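Side-chain contacts in Cys-Gly metallodipeptidase DUG1 (Saccharomyces cerevisiae, PDB 4G1P), which hydrolyses the dipeptide Cys-Gly as a homodimeric M20-family metallopeptidase and is the catalytic component of the complex that degrades glutathione: residues I285-S288 with V289-N293; D304-E307 with D308-H312; K404-K407 with L408-V412; N460-G463 with G464-T467. All blocks are in the same frame, centred on the assembly; numbering follows the deposited sequence.

Interaction 1: residues I285-S288 with V289-N293; sequences IEFS and VEELN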
loop_
_atom_site.group_PDB
_atom_site.type_symbol
_atom_site.label_atom_id
_atom_site.label_comp_id
_atom_site.label_asym_id
_atom_site.label_seq_id
_atom_site.Cartn_x
_atom_site.Cartn_y
_atom_site.Cartn_z
ATOM N N ILE A 285 38.825 -11.544 4.773
ATOM C CA ILE A 285 37.946 -10.429 4.678
ATOM C C ILE A 285 37.733 -10.198 6.134
ATOM O O ILE A 285 37.888 -11.080 6.913
ATOM C CB ILE A 285 36.799 -10.609 3.692
ATOM C CG1 ILE A 285 37.289 -10.272 2.316
ATOM C CG2 ILE A 285 35.641 -9.711 4.041
ATOM C CD1 ILE A 285 36.474 -10.901 1.252
ATOM N N GLU A 286 37.401 -8.986 6.507
ATOM C CA GLU A 286 36.965 -8.741 7.846
ATOM C C GLU A 286 35.505 -8.498 7.905
ATOM O O GLU A 286 35.017 -7.550 7.384
ATOM C CB GLU A 286 37.681 -7.562 8.443
ATOM C CG GLU A 286 39.003 -7.282 7.798
ATOM C CD GLU A 286 40.028 -6.771 8.770
ATOM O OE1 GLU A 286 39.631 -6.218 9.791
ATOM O OE2 GLU A 286 41.209 -6.937 8.508
ATOM N N PHE A 287 34.811 -9.384 8.562
ATOM C CA PHE A 287 33.378 -9.209 8.765
ATOM C C PHE A 287 32.832 -10.213 9.760
ATOM O O PHE A 287 33.307 -11.344 9.846
ATOM C CB PHE A 287 32.618 -9.356 7.456
ATOM C CG PHE A 287 31.217 -8.849 7.521
ATOM C CD1 PHE A 287 30.967 -7.497 7.684
ATOM C CD2 PHE A 287 30.145 -9.715 7.403
ATOM C CE1 PHE A 287 29.671 -7.019 7.736
ATOM C CE2 PHE A 287 28.847 -9.250 7.454
ATOM C CZ PHE A 287 28.608 -7.902 7.618
ATOM N N SER A 288 31.817 -9.799 10.504
ATOM C CA SER A 288 31.177 -10.676 11.464
ATOM C C SER A 288 29.687 -10.370 11.526
ATOM O O SER A 288 29.241 -9.268 11.162
ATOM C CB SER A 288 31.775 -10.448 12.829
ATOM O OG SER A 288 31.471 -9.131 13.241
ATOM N N VAL A 289 28.924 -11.349 12.003
ATOM C CA VAL A 289 27.480 -11.230 12.088
ATOM C C VAL A 289 27.097 -10.088 13.026
ATOM O O VAL A 289 26.056 -9.454 12.853
ATOM C CB VAL A 289 26.827 -12.568 12.518
ATOM C CG1 VAL A 289 27.120 -12.863 13.976
ATOM C CG2 VAL A 289 25.326 -12.546 12.262
ATOM N N GLU A 290 27.962 -9.801 13.996
ATOM C CA GLU A 290 27.732 -8.693 14.919
ATOM C C GLU A 290 27.646 -7.392 14.157
ATOM O O GLU A 290 26.880 -6.504 14.511
ATOM C CB GLU A 290 28.856 -8.592 15.944
ATOM C CG GLU A 290 28.799 -9.628 17.046
ATOM C CD GLU A 290 29.038 -11.043 16.541
ATOM O OE1 GLU A 290 29.795 -11.221 15.548
ATOM O OE2 GLU A 290 28.458 -11.975 17.143
ATOM N N GLU A 291 28.458 -7.274 13.113
ATOM C CA GLU A 291 28.415 -6.092 12.270
ATOM C C GLU A 291 27.108 -6.090 11.489
ATOM O O GLU A 291 26.438 -5.070 11.402
ATOM C CB GLU A 291 29.621 -6.049 11.334
ATOM C CG GLU A 291 30.949 -5.889 12.067
ATOM C CD GLU A 291 32.152 -6.162 11.178
ATOM O OE1 GLU A 291 32.590 -5.235 10.456
ATOM O OE2 GLU A 291 32.657 -7.308 11.206
ATOM N N LEU A 292 26.740 -7.243 10.945
ATOM C CA LEU A 292 25.473 -7.371 10.243
ATOM C C LEU A 292 24.298 -6.980 11.152
ATOM O O LEU A 292 23.427 -6.222 10.749
ATOM C CB LEU A 292 25.290 -8.789 9.716
ATOM C CG LEU A 292 23.982 -9.039 8.969
ATOM C CD1 LEU A 292 23.967 -8.205 7.695
ATOM C CD2 LEU A 292 23.815 -10.524 8.663
ATOM N N ASN A 293 24.298 -7.475 12.383
ATOM C CA ASN A 293 23.308 -7.058 13.362
ATOM C C ASN A 293 23.283 -5.552 13.662
ATOM O O ASN A 293 22.247 -4.996 14.028
ATOM C CB ASN A 293 23.497 -7.825 14.667
ATOM C CG ASN A 293 23.255 -9.301 14.506
ATOM O OD1 ASN A 293 22.615 -9.736 13.545
ATOM N ND2 ASN A 293 23.766 -10.089 15.447
#

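Interaction 2: residues D304-E307 with D308-H312; sequences DKKE and DILMH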
loop_
_atom_site.group_PDB
_atom_site.type_symbol
_atom_site.label_atom_id
_atom_site.label_comp_id
_atom_site.label_asym_id
_atom_site.label_seq_id
_atom_site.Cartn_x
_atom_site.Cartn_y
_atom_site.Cartn_z
ATOM N N ASP A 304 25.344 -17.439 10.657
ATOM C CA ASP A 304 26.309 -16.944 11.633
ATOM C C ASP A 304 27.747 -16.934 11.120
ATOM O O ASP A 304 28.554 -16.092 11.511
ATOM C CB ASP A 304 26.222 -17.768 12.907
ATOM C CG ASP A 304 24.896 -17.599 13.605
ATOM O OD1 ASP A 304 24.279 -16.523 13.435
ATOM O OD2 ASP A 304 24.473 -18.536 14.320
ATOM N N LYS A 305 28.065 -17.878 10.246
ATOM C CA LYS A 305 29.418 -17.997 9.728
ATOM C C LYS A 305 29.740 -16.894 8.728
ATOM O O LYS A 305 28.968 -16.645 7.803
ATOM C CB LYS A 305 29.637 -19.372 9.084
ATOM C CG LYS A 305 30.015 -20.484 10.057
ATOM C CD LYS A 305 30.591 -21.693 9.309
ATOM C CE LYS A 305 31.834 -21.310 8.492
ATOM N NZ LYS A 305 32.375 -22.446 7.671
ATOM N N LYS A 306 30.893 -16.259 8.919
ATOM C CA LYS A 306 31.332 -15.146 8.091
ATOM C C LYS A 306 31.292 -15.530 6.631
ATOM O O LYS A 306 30.771 -14.790 5.799
ATOM C CB LYS A 306 32.751 -14.716 8.475
ATOM C CG LYS A 306 33.381 -13.704 7.518
ATOM C CD LYS A 306 34.839 -13.385 7.872
ATOM C CE LYS A 306 35.825 -14.183 7.011
ATOM N NZ LYS A 306 37.222 -14.075 7.503
ATOM N N GLU A 307 31.828 -16.705 6.335
ATOM C CA GLU A 307 31.884 -17.207 4.970
ATOM C C GLU A 307 30.480 -17.310 4.389
ATOM O O GLU A 307 30.252 -17.021 3.212
ATOM C CB GLU A 307 32.585 -18.572 4.938
ATOM C CG GLU A 307 32.708 -19.191 3.549
ATOM C CD GLU A 307 33.214 -20.630 3.575
ATOM O OE1 GLU A 307 32.605 -21.470 4.279
ATOM O OE2 GLU A 307 34.223 -20.920 2.888
ATOM N N ASP A 308 29.535 -17.700 5.235
ATOM C CA ASP A 308 28.158 -17.885 4.796
ATOM C C ASP A 308 27.454 -16.568 4.531
ATOM O O ASP A 308 26.823 -16.398 3.483
ATOM C CB ASP A 308 27.380 -18.704 5.815
ATOM C CG ASP A 308 27.700 -20.180 5.729
ATOM O OD1 ASP A 308 27.890 -20.673 4.588
ATOM O OD2 ASP A 308 27.765 -20.831 6.801
ATOM N N ILE A 309 27.560 -15.645 5.483
ATOM C CA ILE A 309 27.000 -14.319 5.307
ATOM C C ILE A 309 27.544 -13.715 4.021
ATOM O O ILE A 309 26.794 -13.182 3.204
ATOM C CB ILE A 309 27.358 -13.395 6.465
ATOM C CG1 ILE A 309 26.816 -13.949 7.781
ATOM C CG2 ILE A 309 26.793 -12.019 6.217
ATOM C CD1 ILE A 309 27.429 -13.313 9.016
ATOM N N LEU A 310 28.853 -13.830 3.820
ATOM C CA LEU A 310 29.457 -13.196 2.663
ATOM C C LEU A 310 28.989 -13.859 1.373
ATOM O O LEU A 310 28.605 -13.175 0.420
ATOM C CB LEU A 310 30.984 -13.154 2.778
ATOM C CG LEU A 310 31.558 -12.377 3.973
ATOM C CD1 LEU A 310 33.054 -12.593 4.097
ATOM C CD2 LEU A 310 31.242 -10.886 3.908
ATOM N N MET A 311 28.980 -15.185 1.352
ATOM C CA MET A 311 28.627 -15.892 0.127
ATOM C C MET A 311 27.155 -15.773 -0.238
ATOM O O MET A 311 26.794 -15.778 -1.421
ATOM C CB MET A 311 29.066 -17.352 0.188
ATOM C CG MET A 311 30.571 -17.519 0.030
ATOM S SD MET A 311 31.014 -19.227 -0.269
ATOM C CE MET A 311 30.170 -20.016 1.100
ATOM N N HIS A 312 26.310 -15.644 0.776
ATOM C CA HIS A 312 24.899 -15.446 0.519
ATOM C C HIS A 312 24.535 -13.996 0.181
ATOM O O HIS A 312 23.494 -13.758 -0.431
ATOM C CB HIS A 312 24.041 -16.037 1.642
ATOM C CG HIS A 312 23.881 -17.521 1.531
ATOM N ND1 HIS A 312 24.566 -18.410 2.331
ATOM C CD2 HIS A 312 23.156 -18.272 0.669
ATOM C CE1 HIS A 312 24.253 -19.643 1.981
ATOM N NE2 HIS A 312 23.401 -19.587 0.975
#

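Interaction 3: residues K404-K407 with L408-V412; sequences KATK and LVYGV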
loop_
_atom_site.group_PDB
_atom_site.type_symbol
_atom_site.label_atom_id
_atom_site.label_comp_id
_atom_site.label_asym_id
_atom_site.label_seq_id
_atom_site.Cartn_x
_atom_site.Cartn_y
_atom_site.Cartn_z
ATOM N N LYS A 404 46.448 1.355 -4.037
ATOM C CA LYS A 404 47.468 2.261 -3.493
ATOM C C LYS A 404 46.838 3.568 -3.005
ATOM O O LYS A 404 47.213 4.102 -1.959
ATOM C CB LYS A 404 48.574 2.555 -4.514
ATOM C CG LYS A 404 49.235 1.313 -5.095
ATOM C CD LYS A 404 50.362 1.670 -6.071
ATOM C CE LYS A 404 50.872 0.426 -6.812
ATOM N NZ LYS A 404 52.040 0.712 -7.702
ATOM N N ALA A 405 45.872 4.074 -3.761
ATOM C CA ALA A 405 45.123 5.253 -3.341
ATOM C C ALA A 405 44.446 5.035 -1.982
ATOM O O ALA A 405 44.599 5.837 -1.076
ATOM C CB ALA A 405 44.117 5.628 -4.394
ATOM N N THR A 406 43.732 3.930 -1.830
ATOM C CA THR A 406 43.071 3.641 -0.558
ATOM C C THR A 406 44.078 3.543 0.573
ATOM O O THR A 406 43.885 4.107 1.654
ATOM C CB THR A 406 42.296 2.324 -0.620
ATOM O OG1 THR A 406 41.337 2.396 -1.677
ATOM C CG2 THR A 406 41.592 2.074 0.686
ATOM N N LYS A 407 45.158 2.813 0.305
ATOM C CA LYS A 407 46.203 2.603 1.294
ATOM C C LYS A 407 46.747 3.947 1.746
ATOM O O LYS A 407 46.929 4.190 2.936
ATOM C CB LYS A 407 47.315 1.721 0.719
ATOM C CG LYS A 407 48.556 1.616 1.595
ATOM C CD LYS A 407 48.254 1.014 2.954
ATOM C CE LYS A 407 49.543 0.580 3.665
ATOM N NZ LYS A 407 50.326 -0.442 2.882
ATOM N N LEU A 408 46.966 4.828 0.785
ATOM C CA LEU A 408 47.487 6.151 1.067
ATOM C C LEU A 408 46.598 6.944 2.006
ATOM O O LEU A 408 47.097 7.578 2.926
ATOM C CB LEU A 408 47.646 6.925 -0.234
ATOM C CG LEU A 408 48.112 8.363 -0.082
ATOM C CD1 LEU A 408 49.490 8.368 0.569
ATOM C CD2 LEU A 408 48.142 9.032 -1.447
ATOM N N VAL A 409 45.286 6.906 1.777
ATOM C CA VAL A 409 44.349 7.739 2.522
ATOM C C VAL A 409 43.936 7.100 3.838
ATOM O O VAL A 409 43.940 7.751 4.881
ATOM C CB VAL A 409 43.073 8.040 1.694
ATOM C CG1 VAL A 409 42.067 8.834 2.513
ATOM C CG2 VAL A 409 43.419 8.772 0.406
ATOM N N TYR A 410 43.568 5.829 3.799
ATOM C CA TYR A 410 43.077 5.168 5.005
ATOM C C TYR A 410 44.122 4.335 5.755
ATOM O O TYR A 410 43.798 3.683 6.747
ATOM C CB TYR A 410 41.870 4.293 4.683
ATOM C CG TYR A 410 40.646 5.044 4.234
ATOM C CD1 TYR A 410 39.830 5.689 5.150
ATOM C CD2 TYR A 410 40.285 5.078 2.886
ATOM C CE1 TYR A 410 38.691 6.354 4.737
ATOM C CE2 TYR A 410 39.157 5.746 2.459
ATOM C CZ TYR A 410 38.358 6.382 3.389
ATOM O OH TYR A 410 37.223 7.047 2.969
ATOM N N GLY A 411 45.365 4.342 5.283
ATOM C CA GLY A 411 46.450 3.693 5.997
ATOM C C GLY A 411 46.387 2.178 6.107
ATOM O O GLY A 411 47.177 1.585 6.843
ATOM N N VAL A 412 45.446 1.550 5.406
ATOM C CA VAL A 412 45.393 0.090 5.307
ATOM C C VAL A 412 45.084 -0.253 3.872
ATOM O O VAL A 412 44.645 0.603 3.115
ATOM C CB VAL A 412 44.290 -0.535 6.182
ATOM C CG1 VAL A 412 44.636 -0.429 7.649
ATOM C CG2 VAL A 412 42.946 0.130 5.902
#

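Interaction 4: residues N460-G463 with G464-T467; sequences NFVG and GMKT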
loop_
_atom_site.group_PDB
_atom_site.type_symbol
_atom_site.label_atom_id
_atom_site.label_comp_id
_atom_site.label_asym_id
_atom_site.label_seq_id
_atom_site.Cartn_x
_atom_site.Cartn_y
_atom_site.Cartn_z
ATOM N N ASN A 460 34.042 9.460 5.250
ATOM C CA ASN A 460 33.968 8.770 3.956
ATOM C C ASN A 460 33.853 9.741 2.791
ATOM O O ASN A 460 34.361 9.491 1.697
ATOM C CB ASN A 460 32.799 7.795 3.930
ATOM C CG ASN A 460 33.033 6.600 4.818
ATOM O OD1 ASN A 460 33.032 6.719 6.046
ATOM N ND2 ASN A 460 33.229 5.434 4.207
ATOM N N PHE A 461 33.181 10.853 3.038
ATOM C CA PHE A 461 33.037 11.874 2.024
ATOM C C PHE A 461 34.415 12.424 1.691
ATOM O O PHE A 461 34.849 12.368 0.543
ATOM C CB PHE A 461 32.098 12.977 2.511
ATOM C CG PHE A 461 31.787 13.994 1.479
ATOM C CD1 PHE A 461 31.616 13.622 0.162
ATOM C CD2 PHE A 461 31.670 15.337 1.821
ATOM C CE1 PHE A 461 31.340 14.569 -0.815
ATOM C CE2 PHE A 461 31.381 16.298 0.853
ATOM C CZ PHE A 461 31.211 15.911 -0.464
ATOM N N VAL A 462 35.112 12.923 2.704
ATOM C CA VAL A 462 36.443 13.476 2.500
ATOM C C VAL A 462 37.446 12.394 2.100
ATOM O O VAL A 462 38.178 12.553 1.117
ATOM C CB VAL A 462 36.949 14.222 3.745
ATOM C CG1 VAL A 462 38.400 14.630 3.564
ATOM C CG2 VAL A 462 36.065 15.434 4.026
ATOM N N GLY A 463 37.462 11.294 2.849
ATOM C CA GLY A 463 38.335 10.175 2.537
ATOM C C GLY A 463 38.149 9.663 1.120
ATOM O O GLY A 463 39.128 9.340 0.427
ATOM N N GLY A 464 36.890 9.607 0.680
ATOM C CA GLY A 464 36.567 9.095 -0.636
ATOM C C GLY A 464 37.021 10.033 -1.737
ATOM O O GLY A 464 37.382 9.598 -2.836
ATOM N N MET A 465 36.996 11.330 -1.454
ATOM C CA MET A 465 37.405 12.309 -2.451
ATOM C C MET A 465 38.905 12.238 -2.663
ATOM O O MET A 465 39.390 12.193 -3.802
ATOM C CB MET A 465 37.001 13.716 -2.029
ATOM C CG MET A 465 35.597 14.098 -2.472
ATOM S SD MET A 465 35.148 15.793 -2.031
ATOM C CE MET A 465 34.926 15.630 -0.256
ATOM N N LYS A 466 39.632 12.223 -1.549
ATOM C CA LYS A 466 41.072 12.096 -1.574
ATOM C C LYS A 466 41.436 10.771 -2.215
ATOM O O LYS A 466 42.414 10.695 -2.951
ATOM C CB LYS A 466 41.636 12.201 -0.159
ATOM C CG LYS A 466 41.407 13.570 0.475
ATOM C CD LYS A 466 41.847 13.615 1.926
ATOM C CE LYS A 466 41.847 15.043 2.472
ATOM N NZ LYS A 466 42.348 15.126 3.870
ATOM N N THR A 467 40.639 9.732 -1.967
ATOM C CA THR A 467 40.922 8.440 -2.582
ATOM C C THR A 467 40.678 8.491 -4.093
ATOM O O THR A 467 41.440 7.924 -4.886
ATOM C CB THR A 467 40.129 7.281 -1.931
ATOM O OG1 THR A 467 40.544 7.125 -0.573
ATOM C CG2 THR A 467 40.389 5.965 -2.659
#

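Interaction 1: residues I285-S288 with V289-N293
Ser288 and Glu291 hold each other at the start of helix 289-296, where one carboxylate oxygen serves two donors from the same serine. The hydroxyl OG of Ser288 donates a hydrogen bond to OE2 of Glu291 at 3.0 Å, arriving on the anti lone pair, turned away from the other carboxylate oxygen. The backbone N of Ser288 also reaches OE2 of Glu291, at 2.7 Å, but the bond is bent to 118° at the hydrogen and is weak. With chi1 at 65°, OG lies between the backbone N and the carbonyl carbon of Ser288, close enough to its own amide for both to find the same oxygen. Glu291 spans the turn with an extended chain. In the backbone, N of Leu292 makes a good bond to O of Ser288 (3.2 Å), which begins the helical pattern.

Phe287 packs against the glutamate stem nearer the backbone. Its CE1 lies 3.7 Å from CB of Glu291, the ring and carboxylate planes inclined at 46°, while CZ of Phe287 comes within 4.0 Å of CB of Leu292. Beyond this contact the ring packs on Ile309 and Arg313 of helix 306-314. Serine at the N-cap with glutamate three residues on fits the glutamate half of a capping box, though its N-H bond is weak, and the Phe287-Leu292 pair fits a hydrophobic staple.

Interaction 2: residues D304-E307 with D308-H312
The first turns of helix 306-314 make this contact, with Lys305 at the N-cap. Its carbonyl O takes the N-H of Ile309 at 2.9 Å in a nearly straight bond and also a weak, bent one from N of Asp308. Asp308, three residues past the cap, turns back so that OD2 lies 3.3 Å from CB of Lys305, a packing contact against the lysine stem. The ammonium end goes another way: the chain of Lys305 bends at chi3 (59°) and puts NZ 3.5 Å from OE1 of Glu307, a salt bridge across the outer surface of the turn. NZ of Lys305 is still near enough to the Asp308 carboxylate that some electrostatic attraction is likely.

From Lys306 on, side chains four residues apart pair off. CG of Lys306 meets the CD1 branch of Leu310 at 3.6 Å, and the two chains slant across one another. Glu307 and Met311 instead run alongside and point the same way, the methyl CE of Met311 resting 3.6 Å from CG of Glu307. The carbonyl O of Asp308 is gripped twice by His312, from opposite faces of its plane: by the backbone N and, at 3.2 Å, by ND1, which lies above the carbonyl plane. Tyr303 stacks on the histidine ring.

Met311 packs on the loop residue Leu274. Helix 306-314 packs on helix 289-296 through Ile309, which touches Val289 and Leu292, and both Ile309 and Leu292 meet Val240 of the second subunit.

Interaction 3: residues K404-K407 with L408-V412
Leu408 touches Lys404 and Ala405 in the last turns of helix 397-410, its CB lying 3.3 Å from O of Lys404, whose carbonyl also accepts the backbone N-H of Leu408. The isobutyl end leads off toward Phe9 and toward Tyr474 of helix 458-477. Val409 follows, donating its N-H to O of Ala405; its CG2 branch, anti to the carbonyl carbon, leans over the same oxygen at 3.5 Å. Tyr410 closes the regular bonding: its N points almost straight at O of Thr406, 2.8 Å away. A chi1 of -66° swings the ring back along the helix, so that CD2 of Tyr410 comes 3.9 Å from CG2 of Thr406 and O of Thr406 lies at the ring edge, near its plane. Trp203 meets this ring edge to face.

At Gly411 the chain leaves the helix with a positive phi of 66°, and its N makes a weak, bent bond to O of Lys407. Val412 then turns back against the final turn, where its O receives a CA-H...O contact from CA of Lys407 at 3.1 Å. The Lys407 side chain, bent at chi2 and chi4, wraps over this exit, with CD 3.5 Å from C of Val412. Its ammonium makes a long, weak ion pair with Asp413.

The helix end is thus held mainly by backbone bonds and aliphatic contacts: regular bonding holds through Tyr410 and weakens at Gly411, where the positive phi, which favours glycine, turns the chain out of the helix.

Interaction 4: residues N460-G463 with G464-T467
The methyl carbon of Met465, rather than its sulfur, sits squarely over the Phe461 ring: CE is 3.6 Å from the centroid and only 5° off the ring normal, a CH-pi contact. SD of Met465 lies farther out, 4.5 Å from the same centroid, completing a Met-aromatic pair one turn apart on helix 458-477. The bend at chi3 of Met465 (-73°) folds the methyl back onto the ring. Both side chains also pack on Ser144 and Asn147 of helix 135-154, the helix whose first turn carries the zinc ligand Asp137.

On another face of the helix, Val462 and Lys466 lie alongside and point the same way, CG1 of the valine 3.6 Å from CE of the lysine. The extended lysine chain carries its ammonium on to a salt bridge with Asp13. Between Val462 and Met465 in sequence, Gly463 and Gly464 bring no side-chain bulk to the side facing Tyr410 of helix 397-410.

Thr467 backs onto this turn. Its OG1, beside its own backbone N, donates to O of Gly463 at 2.8 Å while N of Thr467 donates to the same oxygen at 2.9 Å, the two arriving from opposite faces of the carbonyl plane.

The four contacts form two touching pairs. Interactions 1 and 2 stand on consecutive helices, bridged by a probable hydrogen bond from NZ of Lys306 to O of Ile285 and by Phe287 and Val289 against Ile309; both reach the second subunit. Interactions 3 and 4 join helices 397-410 and 458-477, the Tyr410 hydroxyl lying against the Gly463-Gly464 backbone and Val409 against Thr467. Interaction 4 is buried and combines a Met-aromatic pair, an aliphatic pair and a threonine bonded to a glycine carbonyl; the others are partly buried, interaction 3 with five of nine residues exposed. Carboxylates gather at the helix starts of 1 and 2, glycine ends the helix in 3, and 4 lies in the N-terminal half of a long helix.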